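Local coordinates for RagA protein (Porphyromonas gingivalis, PDB 6SLN) that probably imports peptides across the outer membrane as a TonB-dependent receptor, a beta-barrel with a plug domain inside it, at residues K768-L773 against T783-G788; I206-G211 against S350-F355; K582-D587 against G612-Y617. All coordinates share one frame; numbering follows the deposited sequence.

Contact 1: residues K768-L773 against T783-G788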
loop_
_atom_site.group_PDB
_atom_site.type_symbol
_atom_site.label_atom_id
_atom_site.label_comp_id
_atom_site.label_asym_id
_atom_site.label_seq_id
_atom_site.Cartn_x
_atom_site.Cartn_y
_atom_site.Cartn_z
ATOM N N LYS A 768 26.553 -0.511 -38.362
ATOM C CA LYS A 768 25.310 -0.964 -38.966
ATOM C C LYS A 768 24.185 -0.478 -38.078
ATOM O O LYS A 768 24.334 -0.441 -36.850
ATOM C CB LYS A 768 25.260 -2.494 -39.107
ATOM C CG LYS A 768 24.146 -3.011 -40.003
ATOM C CD LYS A 768 24.037 -4.556 -40.014
ATOM C CE LYS A 768 25.339 -5.239 -40.379
ATOM N NZ LYS A 768 26.020 -5.765 -39.155
ATOM N N LEU A 769 23.050 -0.131 -38.696
ATOM C CA LEU A 769 21.938 0.439 -37.944
ATOM C C LEU A 769 20.717 -0.439 -38.145
ATOM O O LEU A 769 20.775 -1.625 -37.860
ATOM C CB LEU A 769 21.723 1.888 -38.300
ATOM C CG LEU A 769 22.806 2.817 -37.778
ATOM C CD1 LEU A 769 22.790 4.171 -38.488
ATOM C CD2 LEU A 769 22.632 2.941 -36.285
ATOM N N PHE A 770 19.595 0.129 -38.565
ATOM C CA PHE A 770 18.339 -0.590 -38.680
ATOM C C PHE A 770 17.661 -0.170 -39.979
ATOM O O PHE A 770 17.894 0.934 -40.486
ATOM C CB PHE A 770 17.422 -0.318 -37.474
ATOM C CG PHE A 770 17.524 1.085 -36.898
ATOM C CD1 PHE A 770 18.554 1.427 -36.033
ATOM C CD2 PHE A 770 16.567 2.046 -37.197
ATOM C CE1 PHE A 770 18.640 2.700 -35.484
ATOM C CE2 PHE A 770 16.646 3.314 -36.648
ATOM C CZ PHE A 770 17.688 3.643 -35.789
ATOM N N PHE A 771 16.824 -1.057 -40.524
ATOM C CA PHE A 771 16.004 -0.764 -41.697
ATOM C C PHE A 771 16.835 -0.459 -42.936
ATOM O O PHE A 771 16.355 0.213 -43.862
ATOM C CB PHE A 771 15.038 0.401 -41.423
ATOM C CG PHE A 771 14.255 0.263 -40.132
ATOM C CD1 PHE A 771 13.940 -0.996 -39.618
ATOM C CD2 PHE A 771 13.829 1.384 -39.439
ATOM C CE1 PHE A 771 13.223 -1.132 -38.427
ATOM C CE2 PHE A 771 13.109 1.252 -38.252
ATOM C CZ PHE A 771 12.808 -0.015 -37.745
ATOM N N GLY A 772 18.079 -0.924 -42.982
ATOM C CA GLY A 772 18.935 -0.511 -44.081
ATOM C C GLY A 772 19.431 0.918 -44.010
ATOM O O GLY A 772 20.024 1.397 -44.983
ATOM N N LEU A 773 19.221 1.614 -42.891
ATOM C CA LEU A 773 19.613 3.019 -42.788
ATOM C C LEU A 773 21.121 3.160 -42.743
ATOM O O LEU A 773 21.803 2.472 -41.977
ATOM C CB LEU A 773 19.016 3.673 -41.542
ATOM C CG LEU A 773 17.496 3.793 -41.617
ATOM C CD1 LEU A 773 16.834 4.193 -40.270
ATOM C CD2 LEU A 773 17.173 4.755 -42.745
ATOM N N THR A 783 21.973 14.914 -32.022
ATOM C CA THR A 783 22.878 13.786 -32.212
ATOM C C THR A 783 22.424 12.920 -33.392
ATOM O O THR A 783 21.262 12.943 -33.815
ATOM C CB THR A 783 22.961 12.921 -30.945
ATOM O OG1 THR A 783 21.710 12.242 -30.754
ATOM C CG2 THR A 783 23.296 13.770 -29.714
ATOM N N ILE A 784 23.354 12.127 -33.919
ATOM C CA ILE A 784 23.057 11.255 -35.049
ATOM C C ILE A 784 23.856 9.968 -34.925
ATOM O O ILE A 784 25.002 9.959 -34.454
ATOM C CB ILE A 784 23.343 11.937 -36.402
ATOM C CG1 ILE A 784 22.709 11.150 -37.553
ATOM C CG2 ILE A 784 24.830 12.034 -36.636
ATOM C CD1 ILE A 784 22.905 11.771 -38.901
ATOM N N TRP A 785 23.210 8.874 -35.311
ATOM C CA TRP A 785 23.870 7.624 -35.637
ATOM C C TRP A 785 24.161 7.616 -37.140
ATOM O O TRP A 785 23.244 7.799 -37.949
ATOM C CB TRP A 785 22.974 6.458 -35.242
ATOM C CG TRP A 785 22.714 6.341 -33.756
ATOM C CD1 TRP A 785 23.512 6.788 -32.736
ATOM C CD2 TRP A 785 21.588 5.707 -33.131
ATOM N NE1 TRP A 785 22.944 6.476 -31.523
ATOM C CE2 TRP A 785 21.764 5.810 -31.743
ATOM C CE3 TRP A 785 20.448 5.064 -33.614
ATOM C CZ2 TRP A 785 20.844 5.289 -30.836
ATOM C CZ3 TRP A 785 19.528 4.559 -32.703
ATOM C CH2 TRP A 785 19.735 4.670 -31.339
ATOM N N GLU A 786 25.431 7.443 -37.517
ATOM C CA GLU A 786 25.807 7.375 -38.928
ATOM C C GLU A 786 26.910 6.341 -39.127
ATOM O O GLU A 786 27.946 6.392 -38.457
ATOM C CB GLU A 786 26.256 8.741 -39.450
ATOM C CG GLU A 786 26.520 8.752 -40.941
ATOM C CD GLU A 786 26.683 10.149 -41.482
ATOM O OE1 GLU A 786 26.511 11.093 -40.699
ATOM O OE2 GLU A 786 26.982 10.310 -42.687
ATOM N N ILE A 787 26.704 5.433 -40.083
ATOM C CA ILE A 787 27.469 4.185 -40.128
ATOM C C ILE A 787 28.975 4.412 -40.223
ATOM O O ILE A 787 29.761 3.579 -39.769
ATOM C CB ILE A 787 26.945 3.296 -41.277
ATOM C CG1 ILE A 787 25.771 2.454 -40.772
ATOM C CG2 ILE A 787 28.050 2.403 -41.875
ATOM C CD1 ILE A 787 25.295 1.436 -41.745
ATOM N N GLY A 788 29.419 5.508 -40.791
ATOM C CA GLY A 788 30.866 5.550 -40.782
ATOM C C GLY A 788 31.547 6.126 -39.550
ATOM O O GLY A 788 32.767 6.336 -39.583
#
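Two nearby pieces of the chain face each other here without a hydrogen bond between them. Residues 768-773 have no regular secondary structure and end in a type I' beta turn from Phe770 to Leu773, closed by Leu773 N to Phe770 O at 2.8 Å. Residues 783-786 are a beta strand, after which the chain bends at Ile787, and the nearest CA atoms across the two segments are those of Lys768 and Ile787, 5.7 Å apart. Apolar side chains join the two pieces. Leu769 points across with CG beside its backbone N (chi1 -71°), so that CD2 meets CB of Trp785 at 3.7 Å while CD1 lies against the carbonyl of the same tryptophan. Between them in sequence comes strand 775-778, which pairs antiparallel with 783-786 in a small sheet separate from the barrel wall; the contact thus fastens the loop leaving barrel strand 752-764 to the second strand of the hairpin that follows. Phe770 has CG in the crowded position between the backbone N and the carbonyl carbon (chi1 34°), which swings the ring's far edge to the indole. There CE1 of Phe770 reaches CZ3 of Trp785 at 3.5 Å, rim to rim, with the planes at 90° and the centroids 5.8 Å apart, neither ring lying over the other's face. Tyr776 and Val729 also pack on Phe770, and Leu152 on Trp785. At the other end, Ile787 extends CD1 to CA of Lys768, 3.7 Å away, and to the carbonyl oxygen of Leu773. From the turn itself, Phe771 and Leu773 pack on apolar side chains of a different protein chain in the complex.

Contact 2: residues I206-G211 against S350-F355; sequences IQTKKG and SGRLNF. With C8E ((hydroxyethyloxy)tri(ethyloxy)octane), chain J; C8E ((hydroxyethyloxy)tri(ethyloxy)octane), chain I.
Asn354 places CG beside its own backbone N (chi1 -86°), while Arg352 starts with CG anti to its N (chi1 153°) and bends at chi3, so the amide and the guanidinium both lie towards residues 206-211. ND2 of Asn354 then spends its two N-H groups on this partner. One goes to OG1 of Thr208 at 2.7 Å, close to the amide plane; the other goes to O of Lys209 at 2.8 Å, arriving above the carbonyl plane. Thr208 keeps OG1 between its backbone N and carbonyl carbon (chi1 67°), which leaves CG2 to lie over one face of the Arg352 guanidinium, 3.7 Å from NH2. From the edge of that group NH1 donates to OD1 of Asn354, 2.6 Å away and on a lone pair. The contact ties the end of plug strand 203-208 to barrel strand 345-360, whose backbone is touched by detergent alkyl chains. Asp163 accepts a hydrogen bond from Thr208 OG1 and forms a salt bridge with Lys210, whose NZ also bonds Asn368. With its amide donating to the plug and accepting from arginine, Asn354 has both polar atoms satisfied in a buried setting, and Asp163 probably helps offset the nearby positive charges.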
loop_
_atom_site.group_PDB
_atom_site.type_symbol
_atom_site.label_atom_id
_atom_site.label_comp_id
_atom_site.label_asym_id
_atom_site.label_seq_id
_atom_site.Cartn_x
_atom_site.Cartn_y
_atom_site.Cartn_z
ATOM N N ILE A 206 34.465 -5.307 -5.974
ATOM C CA ILE A 206 34.769 -4.672 -4.696
ATOM C C ILE A 206 34.994 -5.772 -3.666
ATOM O O ILE A 206 34.122 -6.620 -3.455
ATOM C CB ILE A 206 33.639 -3.730 -4.249
ATOM C CG1 ILE A 206 33.408 -2.634 -5.294
ATOM C CG2 ILE A 206 33.956 -3.132 -2.884
ATOM C CD1 ILE A 206 32.215 -1.744 -5.000
ATOM N N GLN A 207 36.156 -5.776 -3.020
ATOM C CA GLN A 207 36.433 -6.756 -1.980
ATOM C C GLN A 207 36.554 -6.057 -0.636
ATOM O O GLN A 207 37.442 -5.217 -0.447
ATOM C CB GLN A 207 37.698 -7.556 -2.271
ATOM C CG GLN A 207 37.816 -8.731 -1.339
ATOM C CD GLN A 207 39.077 -9.515 -1.559
ATOM O OE1 GLN A 207 39.872 -9.195 -2.447
ATOM N NE2 GLN A 207 39.275 -10.555 -0.751
ATOM N N THR A 208 35.688 -6.436 0.295
ATOM C CA THR A 208 35.663 -5.858 1.626
ATOM C C THR A 208 36.769 -6.460 2.502
ATOM O O THR A 208 37.445 -7.420 2.132
ATOM C CB THR A 208 34.280 -6.053 2.259
ATOM O OG1 THR A 208 34.049 -7.446 2.516
ATOM C CG2 THR A 208 33.171 -5.528 1.336
ATOM N N LYS A 209 36.951 -5.878 3.683
ATOM C CA LYS A 209 38.108 -6.196 4.509
ATOM C C LYS A 209 37.871 -7.428 5.371
ATOM O O LYS A 209 36.761 -7.683 5.848
ATOM C CB LYS A 209 38.465 -5.015 5.411
ATOM C CG LYS A 209 39.116 -3.853 4.690
ATOM C CD LYS A 209 39.013 -2.557 5.493
ATOM C CE LYS A 209 39.993 -1.502 4.966
ATOM N NZ LYS A 209 39.616 -0.097 5.322
ATOM N N LYS A 210 38.941 -8.193 5.574
ATOM C CA LYS A 210 38.986 -9.302 6.512
ATOM C C LYS A 210 39.999 -8.976 7.601
ATOM O O LYS A 210 40.905 -8.161 7.410
ATOM C CB LYS A 210 39.372 -10.622 5.821
ATOM C CG LYS A 210 38.854 -10.773 4.398
ATOM C CD LYS A 210 37.327 -10.735 4.321
ATOM C CE LYS A 210 36.825 -11.133 2.933
ATOM N NZ LYS A 210 35.580 -10.390 2.598
ATOM N N GLY A 211 39.861 -9.632 8.749
ATOM C CA GLY A 211 40.763 -9.363 9.856
ATOM C C GLY A 211 42.124 -10.022 9.685
ATOM O O GLY A 211 42.223 -11.235 9.472
ATOM N N SER A 350 25.206 2.121 8.879
ATOM C CA SER A 350 25.751 0.876 8.360
ATOM C C SER A 350 26.086 -0.097 9.476
ATOM O O SER A 350 26.534 0.289 10.556
ATOM C CB SER A 350 27.031 1.119 7.556
ATOM O OG SER A 350 26.985 2.327 6.834
ATOM N N GLY A 351 25.907 -1.372 9.181
ATOM C CA GLY A 351 26.538 -2.410 9.964
ATOM C C GLY A 351 27.140 -3.450 9.043
ATOM O O GLY A 351 26.556 -3.787 8.003
ATOM N N ARG A 352 28.315 -3.960 9.394
ATOM C CA ARG A 352 28.898 -5.056 8.644
ATOM C C ARG A 352 29.593 -6.007 9.601
ATOM O O ARG A 352 30.343 -5.573 10.481
ATOM C CB ARG A 352 29.900 -4.557 7.599
ATOM C CG ARG A 352 30.979 -5.608 7.272
ATOM C CD ARG A 352 31.927 -5.157 6.181
ATOM N NE ARG A 352 31.205 -4.781 4.971
ATOM C CZ ARG A 352 30.604 -5.649 4.163
ATOM N NH1 ARG A 352 30.657 -6.953 4.435
ATOM N NH2 ARG A 352 29.958 -5.215 3.083
ATOM N N LEU A 353 29.352 -7.299 9.419
ATOM C CA LEU A 353 30.116 -8.342 10.095
ATOM C C LEU A 353 30.673 -9.265 9.020
ATOM O O LEU A 353 29.909 -9.933 8.314
ATOM C CB LEU A 353 29.259 -9.116 11.101
ATOM C CG LEU A 353 30.065 -10.192 11.821
ATOM C CD1 LEU A 353 31.293 -9.573 12.478
ATOM C CD2 LEU A 353 29.235 -10.952 12.846
ATOM N N ASN A 354 31.994 -9.273 8.877
ATOM C CA ASN A 354 32.692 -10.184 7.984
ATOM C C ASN A 354 33.346 -11.274 8.819
ATOM O O ASN A 354 33.980 -10.990 9.838
ATOM C CB ASN A 354 33.754 -9.448 7.168
ATOM C CG ASN A 354 33.203 -8.817 5.904
ATOM O OD1 ASN A 354 31.991 -8.752 5.689
ATOM N ND2 ASN A 354 34.101 -8.330 5.067
ATOM N N PHE A 355 33.204 -12.518 8.374
ATOM C CA PHE A 355 33.603 -13.670 9.167
ATOM C C PHE A 355 34.180 -14.733 8.247
ATOM O O PHE A 355 33.767 -14.860 7.091
ATOM C CB PHE A 355 32.396 -14.194 9.938
ATOM C CG PHE A 355 32.500 -15.613 10.351
ATOM C CD1 PHE A 355 33.416 -16.001 11.315
ATOM C CD2 PHE A 355 31.646 -16.562 9.808
ATOM C CE1 PHE A 355 33.503 -17.321 11.715
ATOM C CE2 PHE A 355 31.723 -17.883 10.201
ATOM C CZ PHE A 355 32.653 -18.265 11.154
HETATM C C1 C8E J . 29.158 -5.261 15.433
HETATM C C2 C8E J . 27.846 -5.055 14.669
HETATM C C3 C8E J . 27.725 -5.855 13.354
HETATM C C4 C8E J . 26.404 -5.539 12.624
HETATM C C5 C8E J . 26.250 -6.204 11.254
HETATM C C6 C8E J . 24.792 -6.303 10.789
HETATM C C7 C8E J . 24.697 -6.741 9.325
HETATM C C8 C8E J . 23.260 -6.814 8.796
HETATM O O9 C8E J . 22.833 -8.163 8.692
HETATM C C10 C8E J . 21.437 -8.326 8.475
HETATM C C11 C8E J . 20.810 -9.242 9.533
HETATM O O12 C8E J . 20.631 -10.586 9.126
HETATM C C13 C8E J . 21.175 -11.516 10.056
HETATM C C14 C8E J . 21.214 -12.952 9.510
HETATM O O15 C8E J . 22.459 -13.582 9.754
HETATM C C16 C8E J . 22.875 -14.507 8.758
HETATM C C17 C8E J . 23.536 -15.727 9.407
HETATM O O18 C8E J . 23.887 -16.725 8.460
HETATM C C19 C8E J . 25.278 -16.965 8.325
HETATM C C20 C8E J . 25.594 -18.465 8.263
HETATM O O21 C8E J . 26.658 -18.739 7.358
HETATM C C1 C8E I . 25.621 4.205 14.016
HETATM C C2 C8E I . 24.995 2.922 14.568
HETATM C C3 C8E I . 25.039 1.749 13.582
HETATM C C4 C8E I . 23.761 0.893 13.631
HETATM C C5 C8E I . 23.436 0.252 12.274
HETATM C C6 C8E I . 22.844 -1.162 12.339
HETATM C C7 C8E I . 22.312 -1.612 10.970
HETATM C C8 C8E I . 21.082 -2.523 11.099
HETATM O O9 C8E I . 20.278 -2.493 9.930
HETATM C C10 C8E I . 19.902 -3.767 9.431
HETATM C C11 C8E I . 18.630 -3.664 8.575
HETATM O O12 C8E I . 18.145 -4.938 8.169
HETATM C C13 C8E I . 16.775 -4.966 7.775
HETATM C C14 C8E I . 16.576 -6.016 6.668
HETATM O O15 C8E I . 15.250 -6.474 6.455
HETATM C C16 C8E I . 15.103 -7.861 6.741
HETATM C C17 C8E I . 16.235 -8.752 6.188
HETATM O O18 C8E I . 16.245 -10.072 6.740
HETATM C C19 C8E I . 17.089 -10.995 6.067
HETATM C C20 C8E I . 16.727 -12.439 6.428
HETATM O O21 C8E I . 17.676 -13.398 5.987
#

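Contact 3: residues K582-D587 against G612-Y617; sequences KWMYID and GMFDIY
Tyr585 lies alongside Met613, both side chains leaving the same face of the sheet and pointing the same way. The methionine starts with CG anti to its backbone N (chi1 -176°) and then bends at chi2 and chi3, which brings the methyl CE to CD2 of the tyrosine at 3.6 Å. Its sulfur stands 5.3 Å from the ring centroid, obliquely to the ring, in a Met-aromatic contact. Val98 packs against both residues on this face. The two form an antiparallel hydrogen-bonded pair: N of Tyr585 donates to O of Met613 at 2.9 Å, and N of Met613 returns a bond to O of Tyr585 at 3.0 Å, meeting that carbonyl from above its plane. Strands 584-595 and 604-614 are neighbours in the barrel wall and make a beta hairpin, whose open end is joined here; their short segments run at 171°. On the other face Met584 and Phe614, a non-hydrogen-bonded pair, lie side by side, with CG of Met584 4.0 Å from CD1 of Phe614. Ile586 sits farther along this face opposite Gly612, where a CB would be crowded by the Phe614 ring. Where strand pairing ends, N of Asp615 still bonds O of Trp583 at 2.7 Å, along a lone pair of the carbonyl. CB of Asp615 packs against the same tryptophan, 3.9 Å from its CB, and the indole takes part in a cation-pi contact with Lys619 while one of its faces carries CB of Met584. Asp615 is the N-cap of helix 616-621: with CG anti to its backbone N (chi1 -160°), it directs OD1 to N of Asn618 and so closes the first turn just after the strand.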
loop_
_atom_site.group_PDB
_atom_site.type_symbol
_atom_site.label_atom_id
_atom_site.label_comp_id
_atom_site.label_asym_id
_atom_site.label_seq_id
_atom_site.Cartn_x
_atom_site.Cartn_y
_atom_site.Cartn_z
ATOM N N LYS A 582 57.850 -21.278 -16.152
ATOM C CA LYS A 582 57.137 -20.211 -15.465
ATOM C C LYS A 582 57.243 -18.911 -16.259
ATOM O O LYS A 582 57.463 -17.829 -15.701
ATOM C CB LYS A 582 57.639 -20.037 -14.030
ATOM C CG LYS A 582 58.192 -21.302 -13.354
ATOM C CD LYS A 582 57.091 -22.127 -12.666
ATOM C CE LYS A 582 57.661 -23.088 -11.630
ATOM N NZ LYS A 582 57.881 -24.460 -12.184
ATOM N N TRP A 583 57.080 -19.001 -17.581
ATOM C CA TRP A 583 57.026 -17.815 -18.430
ATOM C C TRP A 583 55.877 -17.803 -19.430
ATOM O O TRP A 583 55.411 -16.711 -19.772
ATOM C CB TRP A 583 58.344 -17.643 -19.193
ATOM C CG TRP A 583 58.352 -18.237 -20.591
ATOM C CD1 TRP A 583 57.884 -17.658 -21.745
ATOM C CD2 TRP A 583 58.893 -19.500 -20.973
ATOM N NE1 TRP A 583 58.097 -18.496 -22.816
ATOM C CE2 TRP A 583 58.715 -19.633 -22.366
ATOM C CE3 TRP A 583 59.510 -20.533 -20.272
ATOM C CZ2 TRP A 583 59.126 -20.767 -23.065
ATOM C CZ3 TRP A 583 59.918 -21.659 -20.965
ATOM C CH2 TRP A 583 59.717 -21.771 -22.345
ATOM N N MET A 584 55.407 -18.947 -19.923
ATOM C CA MET A 584 54.319 -18.999 -20.900
ATOM C C MET A 584 53.051 -19.514 -20.227
ATOM O O MET A 584 53.003 -20.672 -19.799
ATOM C CB MET A 584 54.685 -19.889 -22.083
ATOM C CG MET A 584 53.610 -19.965 -23.151
ATOM S SD MET A 584 54.102 -21.107 -24.446
ATOM C CE MET A 584 52.909 -22.412 -24.226
ATOM N N TYR A 585 52.022 -18.668 -20.167
ATOM C CA TYR A 585 50.738 -19.020 -19.574
ATOM C C TYR A 585 49.633 -18.865 -20.613
ATOM O O TYR A 585 49.641 -17.918 -21.406
ATOM C CB TYR A 585 50.432 -18.146 -18.343
ATOM C CG TYR A 585 51.457 -18.253 -17.236
ATOM C CD1 TYR A 585 51.356 -19.237 -16.262
ATOM C CD2 TYR A 585 52.531 -17.373 -17.173
ATOM C CE1 TYR A 585 52.300 -19.340 -15.247
ATOM C CE2 TYR A 585 53.482 -17.467 -16.164
ATOM C CZ TYR A 585 53.360 -18.451 -15.203
ATOM O OH TYR A 585 54.299 -18.549 -14.201
ATOM N N ILE A 586 48.688 -19.805 -20.615
ATOM C CA ILE A 586 47.516 -19.736 -21.480
ATOM C C ILE A 586 46.262 -19.928 -20.640
ATOM O O ILE A 586 46.186 -20.857 -19.828
ATOM C CB ILE A 586 47.559 -20.776 -22.610
ATOM C CG1 ILE A 586 48.790 -20.549 -23.490
ATOM C CG2 ILE A 586 46.287 -20.677 -23.433
ATOM C CD1 ILE A 586 48.553 -19.610 -24.655
ATOM N N ASP A 587 45.296 -19.037 -20.825
ATOM C CA ASP A 587 43.968 -19.140 -20.250
ATOM C C ASP A 587 42.977 -19.446 -21.360
ATOM O O ASP A 587 43.156 -19.040 -22.513
ATOM C CB ASP A 587 43.562 -17.846 -19.535
ATOM C CG ASP A 587 44.552 -17.437 -18.462
ATOM O OD1 ASP A 587 45.062 -18.320 -17.740
ATOM O OD2 ASP A 587 44.826 -16.224 -18.346
ATOM N N GLY A 612 46.609 -15.260 -23.306
ATOM C CA GLY A 612 48.008 -15.615 -23.204
ATOM C C GLY A 612 48.803 -14.547 -22.489
ATOM O O GLY A 612 48.601 -13.353 -22.729
ATOM N N MET A 613 49.682 -14.962 -21.581
ATOM C CA MET A 613 50.649 -14.074 -20.946
ATOM C C MET A 613 52.033 -14.682 -21.119
ATOM O O MET A 613 52.288 -15.792 -20.638
ATOM C CB MET A 613 50.332 -13.867 -19.459
ATOM C CG MET A 613 51.260 -12.873 -18.746
ATOM S SD MET A 613 52.902 -13.509 -18.276
ATOM C CE MET A 613 52.654 -13.784 -16.524
ATOM N N PHE A 614 52.930 -13.951 -21.782
ATOM C CA PHE A 614 54.286 -14.411 -22.064
ATOM C C PHE A 614 55.266 -13.538 -21.298
ATOM O O PHE A 614 55.307 -12.322 -21.506
ATOM C CB PHE A 614 54.578 -14.357 -23.561
ATOM C CG PHE A 614 53.480 -14.933 -24.403
ATOM C CD1 PHE A 614 53.479 -16.279 -24.736
ATOM C CD2 PHE A 614 52.440 -14.132 -24.853
ATOM C CE1 PHE A 614 52.474 -16.811 -25.505
ATOM C CE2 PHE A 614 51.426 -14.659 -25.623
ATOM C CZ PHE A 614 51.444 -16.002 -25.951
ATOM N N ASP A 615 56.058 -14.153 -20.428
ATOM C CA ASP A 615 56.919 -13.399 -19.520
ATOM C C ASP A 615 58.276 -13.167 -20.173
ATOM O O ASP A 615 59.172 -14.011 -20.093
ATOM C CB ASP A 615 57.067 -14.120 -18.189
ATOM C CG ASP A 615 57.509 -13.191 -17.091
ATOM O OD1 ASP A 615 58.496 -12.450 -17.304
ATOM O OD2 ASP A 615 56.852 -13.177 -16.027
ATOM N N ILE A 616 58.441 -11.999 -20.788
ATOM C CA ILE A 616 59.635 -11.761 -21.585
ATOM C C ILE A 616 60.856 -11.511 -20.704
ATOM O O ILE A 616 61.979 -11.860 -21.089
ATOM C CB ILE A 616 59.357 -10.604 -22.561
ATOM C CG1 ILE A 616 58.373 -11.074 -23.637
ATOM C CG2 ILE A 616 60.634 -10.085 -23.190
ATOM C CD1 ILE A 616 57.665 -9.960 -24.372
ATOM N N TYR A 617 60.674 -10.946 -19.506
ATOM C CA TYR A 617 61.839 -10.630 -18.680
ATOM C C TYR A 617 62.487 -11.888 -18.112
ATOM O O TYR A 617 63.716 -12.017 -18.136
ATOM C CB TYR A 617 61.465 -9.686 -17.540
ATOM C CG TYR A 617 62.628 -9.372 -16.605
ATOM C CD1 TYR A 617 63.669 -8.534 -17.008
ATOM C CD2 TYR A 617 62.683 -9.911 -15.322
ATOM C CE1 TYR A 617 64.727 -8.238 -16.157
ATOM C CE2 TYR A 617 63.741 -9.621 -14.466
ATOM C CZ TYR A 617 64.757 -8.783 -14.888
ATOM O OH TYR A 617 65.802 -8.494 -14.036
#

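In the fold
Along the chain the order is contact 2, contact 3, contact 1, each closing before the next opens. Contacts 2 and 3 both reach strands of the barrel wall, their centres 34 Å apart and their nearest atoms about 18 Å apart. Contact 1 lies apart, in a loop and small sheet between barrel strands 752-764 and 844-853; its centre is 47 Å from that of contact 2, on the opposite side of the chain's centre, and 41 Å from that of contact 3. The plug is thus tied to the wall at contact 2, the wall is held by strand pairing at contact 3, and contact 1 belongs to an elaborated loop region, where Thr783 packs on the backbone of the bound peptide.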